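Local coordinates for protein ethyl acetate hydrolase (PDB 5EFZ) that hydrolyses ethyl acetate to ethanol and acetate, an esterase of the alpha/beta-hydrolase fold that serves in the breakdown of short-chain methyl ketones, at residues N322-H334 with D341-E354. Numbering follows the deposited sequence.
Sequences NSEFRPLRSIDGH and DAQMLDQLDAHLAE. With ACT (acetate ion), chain O.
Arg326 lays its CB over one face of the His351 imidazole, a CH-pi contact 4.0 Å from the ring centroid, while Leu328 CD2 and a water sit at the ring's edge; that water donates to Pro327 O and Gln347 OE1 and also bonds His351 NE2. The arginine chain, extended from CG to NE, carries its guanidinium beyond the ring, steeply turned from it at 80°, and NH1 donates to His351 ND1 at 3.0 Å. At the guanidinium edge, NE and NH2 share Glu324 OE1, and Glu354 closes the salt-bridge network: NH2 meets OE2 at 2.7 Å, weak as a hydrogen bond, and a better-directed bond runs from NH1 to OE1, approached from above the carboxylate plane. Shortening Arg326 to an alanine is likely to leave Glu324 and Glu354 without the cation between them and His351 ND1 without its NH1 donor.

Further along, Gln347 suits its place because one amide both accepts and donates: OE1 accepts from Arg329 N at 2.9 Å, nearly straight at 176°, and NE2 returns a bond to Arg329 O. Leucine suits position 328, whose CB meets Met344 CG at 3.9 Å and whose CD2 reaches Leu348 CB, filling the apolar layer against Met300 of strand 296-300. Ser330 OG donates to Asp341 OD2 at 2.7 Å and accepts from Asp332 N in an ST turn; Asp341, the N-cap, turns OD1 to Met344 N.

Helix 342-356 is thus fastened along the chain from edge strand 324-325 to the inferred catalytic His334, whose NE2 donates to an acetate ion, probably from the crystallisation liquor, also hydrogen-bonded to Ser151. Because ND1 accepts from Arg326 NH1, His351 is probably neutral, the neighbouring cation disfavouring a second positive charge.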
# COMPACT_ATOMS: atom_id res chain seq x y z
N ASN A 322 2.02 30.96 -9.76
CA ASN A 322 2.04 31.69 -8.48
C ASN A 322 2.30 30.76 -7.27
O ASN A 322 2.61 31.22 -6.17
CB ASN A 322 0.70 32.45 -8.30
CG ASN A 322 0.74 33.52 -7.23
OD1 ASN A 322 1.80 33.86 -6.69
ND2 ASN A 322 -0.44 34.06 -6.91
N SER A 323 2.22 29.45 -7.48
CA SER A 323 2.19 28.48 -6.39
C SER A 323 3.57 28.14 -5.81
O SER A 323 4.60 28.50 -6.38
CB SER A 323 1.52 27.19 -6.87
OG SER A 323 2.32 26.52 -7.84
N GLU A 324 3.57 27.42 -4.69
CA GLU A 324 4.81 26.96 -4.06
C GLU A 324 4.64 25.53 -3.62
O GLU A 324 3.57 25.14 -3.19
CB GLU A 324 5.19 27.82 -2.86
CG GLU A 324 5.40 29.27 -3.27
CD GLU A 324 5.94 30.13 -2.17
OE1 GLU A 324 6.52 29.58 -1.21
OE2 GLU A 324 5.79 31.38 -2.25
N PHE A 325 5.72 24.76 -3.72
CA PHE A 325 5.71 23.36 -3.31
C PHE A 325 6.32 23.26 -1.92
O PHE A 325 7.50 23.60 -1.72
CB PHE A 325 6.48 22.52 -4.34
CG PHE A 325 6.37 21.03 -4.13
CD1 PHE A 325 5.14 20.41 -4.24
CD2 PHE A 325 7.51 20.26 -3.86
CE1 PHE A 325 5.03 19.01 -4.07
CE2 PHE A 325 7.41 18.86 -3.69
CZ PHE A 325 6.15 18.25 -3.78
N ARG A 326 5.51 22.91 -0.93
CA ARG A 326 5.96 22.84 0.46
C ARG A 326 5.56 21.51 1.13
O ARG A 326 4.61 21.47 1.90
CB ARG A 326 5.39 24.01 1.24
CG ARG A 326 6.09 25.34 0.86
CD ARG A 326 5.38 26.55 1.34
NE ARG A 326 6.10 27.79 1.04
CZ ARG A 326 6.52 28.66 1.95
NH1 ARG A 326 6.31 28.41 3.22
NH2 ARG A 326 7.15 29.78 1.58
N PRO A 327 6.32 20.46 0.86
CA PRO A 327 5.96 19.16 1.47
C PRO A 327 6.06 19.23 3.00
O PRO A 327 6.98 19.90 3.51
CB PRO A 327 7.02 18.19 0.91
CG PRO A 327 7.67 18.90 -0.22
CD PRO A 327 7.56 20.38 0.08
N LEU A 328 5.17 18.51 3.68
CA LEU A 328 5.22 18.34 5.12
C LEU A 328 6.05 17.09 5.42
O LEU A 328 5.79 16.03 4.86
CB LEU A 328 3.81 18.16 5.68
CG LEU A 328 2.94 19.40 5.47
CD1 LEU A 328 1.53 19.06 5.87
CD2 LEU A 328 3.46 20.55 6.35
N ARG A 329 7.03 17.20 6.30
CA ARG A 329 7.93 16.07 6.54
C ARG A 329 7.33 15.26 7.67
O ARG A 329 7.29 15.74 8.81
CB ARG A 329 9.35 16.55 6.90
CG ARG A 329 10.04 17.28 5.76
CD ARG A 329 11.26 18.10 6.20
NE ARG A 329 11.84 18.68 4.99
CZ ARG A 329 13.01 18.33 4.46
NH1 ARG A 329 13.80 17.46 5.08
NH2 ARG A 329 13.41 18.89 3.33
N SER A 330 6.85 14.06 7.38
CA SER A 330 6.30 13.22 8.43
C SER A 330 6.29 11.76 8.02
O SER A 330 5.70 11.41 6.99
CB SER A 330 4.86 13.65 8.77
OG SER A 330 4.33 12.74 9.73
N ILE A 331 6.91 10.90 8.82
CA ILE A 331 6.84 9.46 8.53
C ILE A 331 5.46 8.90 8.87
O ILE A 331 5.20 7.72 8.61
CB ILE A 331 7.93 8.67 9.28
CG1 ILE A 331 7.71 8.77 10.80
CG2 ILE A 331 9.36 9.15 8.87
CD1 ILE A 331 8.57 7.83 11.59
N ASP A 332 4.56 9.72 9.44
CA ASP A 332 3.22 9.22 9.76
C ASP A 332 2.40 9.08 8.47
O ASP A 332 1.36 8.44 8.46
CB ASP A 332 2.45 10.12 10.75
CG ASP A 332 3.00 10.03 12.17
OD1 ASP A 332 4.17 9.64 12.37
OD2 ASP A 332 2.26 10.38 13.12
N GLY A 333 2.88 9.65 7.38
CA GLY A 333 2.21 9.42 6.10
C GLY A 333 0.83 10.05 6.08
O GLY A 333 0.53 11.02 6.79
N HIS A 334 -0.05 9.44 5.29
CA HIS A 334 -1.33 10.08 5.04
C HIS A 334 -2.11 10.42 6.31
O HIS A 334 -2.66 11.55 6.47
CB HIS A 334 -2.18 9.19 4.14
CG HIS A 334 -3.39 9.89 3.63
ND1 HIS A 334 -3.33 10.81 2.60
CD2 HIS A 334 -4.70 9.83 4.02
CE1 HIS A 334 -4.56 11.27 2.36
NE2 HIS A 334 -5.40 10.69 3.21
N ASP A 341 1.24 13.57 14.71
CA ASP A 341 2.61 14.04 14.59
C ASP A 341 2.67 15.55 14.85
O ASP A 341 2.34 16.38 13.98
CB ASP A 341 3.15 13.71 13.20
CG ASP A 341 4.61 14.13 13.04
OD1 ASP A 341 5.16 14.89 13.88
OD2 ASP A 341 5.21 13.71 12.04
N ALA A 342 3.04 15.89 16.07
CA ALA A 342 3.09 17.29 16.49
C ALA A 342 4.16 18.08 15.71
O ALA A 342 4.01 19.28 15.52
CB ALA A 342 3.34 17.39 18.01
N GLN A 343 5.24 17.42 15.25
CA GLN A 343 6.25 18.12 14.42
C GLN A 343 5.61 18.59 13.12
O GLN A 343 5.83 19.71 12.64
CB GLN A 343 7.46 17.23 14.07
CG GLN A 343 8.34 16.84 15.20
CD GLN A 343 9.40 17.88 15.58
OE1 GLN A 343 9.27 18.52 16.61
NE2 GLN A 343 10.49 17.96 14.81
N MET A 344 4.86 17.68 12.51
CA MET A 344 4.16 17.99 11.27
C MET A 344 3.14 19.11 11.46
O MET A 344 3.05 20.01 10.63
CB MET A 344 3.48 16.72 10.74
CG MET A 344 3.05 16.83 9.29
SD MET A 344 1.52 15.92 8.94
CE MET A 344 0.45 17.11 9.81
N LEU A 345 2.36 19.07 12.53
CA LEU A 345 1.44 20.19 12.85
C LEU A 345 2.19 21.53 13.00
O LEU A 345 1.68 22.57 12.58
CB LEU A 345 0.65 19.92 14.13
CG LEU A 345 -0.35 18.74 13.97
CD1 LEU A 345 -1.13 18.53 15.25
CD2 LEU A 345 -1.33 18.94 12.81
N ASP A 346 3.38 21.49 13.62
CA ASP A 346 4.16 22.70 13.80
C ASP A 346 4.62 23.23 12.43
O ASP A 346 4.52 24.43 12.17
CB ASP A 346 5.35 22.43 14.73
CG ASP A 346 6.11 23.68 15.08
OD1 ASP A 346 5.62 24.47 15.90
OD2 ASP A 346 7.23 23.86 14.53
N GLN A 347 5.09 22.33 11.55
CA GLN A 347 5.47 22.78 10.20
C GLN A 347 4.29 23.39 9.47
O GLN A 347 4.40 24.43 8.79
CB GLN A 347 6.00 21.62 9.37
CG GLN A 347 7.15 20.85 9.93
CD GLN A 347 7.35 19.57 9.11
OE1 GLN A 347 7.32 19.60 7.87
NE2 GLN A 347 7.51 18.44 9.80
N LEU A 348 3.14 22.73 9.58
CA LEU A 348 1.97 23.20 8.86
C LEU A 348 1.56 24.59 9.32
O LEU A 348 1.18 25.44 8.49
CB LEU A 348 0.80 22.23 9.07
CG LEU A 348 -0.50 22.64 8.36
CD1 LEU A 348 -0.27 22.73 6.85
CD2 LEU A 348 -1.59 21.62 8.65
N ASP A 349 1.60 24.83 10.64
CA ASP A 349 1.20 26.14 11.17
C ASP A 349 2.11 27.22 10.60
O ASP A 349 1.64 28.35 10.29
CB ASP A 349 1.24 26.17 12.71
CG ASP A 349 -0.07 25.68 13.34
OD1 ASP A 349 -1.12 25.68 12.65
OD2 ASP A 349 -0.06 25.30 14.54
N ALA A 350 3.39 26.89 10.49
CA ALA A 350 4.39 27.86 10.01
C ALA A 350 4.12 28.19 8.53
O ALA A 350 4.14 29.37 8.14
CB ALA A 350 5.81 27.32 10.21
N HIS A 351 3.86 27.17 7.72
CA HIS A 351 3.56 27.41 6.30
C HIS A 351 2.24 28.20 6.15
O HIS A 351 2.15 29.16 5.39
CB HIS A 351 3.44 26.09 5.51
CG HIS A 351 4.73 25.35 5.35
ND1 HIS A 351 5.88 25.94 4.84
CD2 HIS A 351 5.07 24.07 5.61
CE1 HIS A 351 6.85 25.05 4.80
NE2 HIS A 351 6.38 23.89 5.26
N LEU A 352 1.22 27.78 6.88
CA LEU A 352 -0.07 28.47 6.78
C LEU A 352 -0.00 29.93 7.24
O LEU A 352 -0.66 30.79 6.67
CB LEU A 352 -1.14 27.75 7.58
CG LEU A 352 -1.64 26.40 7.03
CD1 LEU A 352 -2.74 25.87 7.97
CD2 LEU A 352 -2.13 26.50 5.58
N ALA A 353 0.78 30.20 8.28
CA ALA A 353 0.91 31.57 8.75
C ALA A 353 1.61 32.41 7.68
O ALA A 353 1.27 33.58 7.45
CB ALA A 353 1.67 31.62 10.10
N GLU A 354 2.56 31.81 6.98
CA GLU A 354 3.30 32.52 5.95
C GLU A 354 2.36 32.79 4.78
O GLU A 354 2.35 33.87 4.22
CB GLU A 354 4.51 31.71 5.49
CG GLU A 354 5.29 32.40 4.38
CD GLU A 354 6.60 31.71 4.05
OE1 GLU A 354 7.02 30.81 4.82
OE2 GLU A 354 7.20 32.07 3.02
C ACT O . -8.99 11.28 3.56
O ACT O . -8.06 10.71 2.94
OXT ACT O . -9.75 12.06 2.90
CH3 ACT O . -9.16 11.06 5.03
O HOH W 1 7.55 21.37 5.93
O HOH W 2 7.79 14.72 11.42
O HOH W 3 6.60 11.32 13.18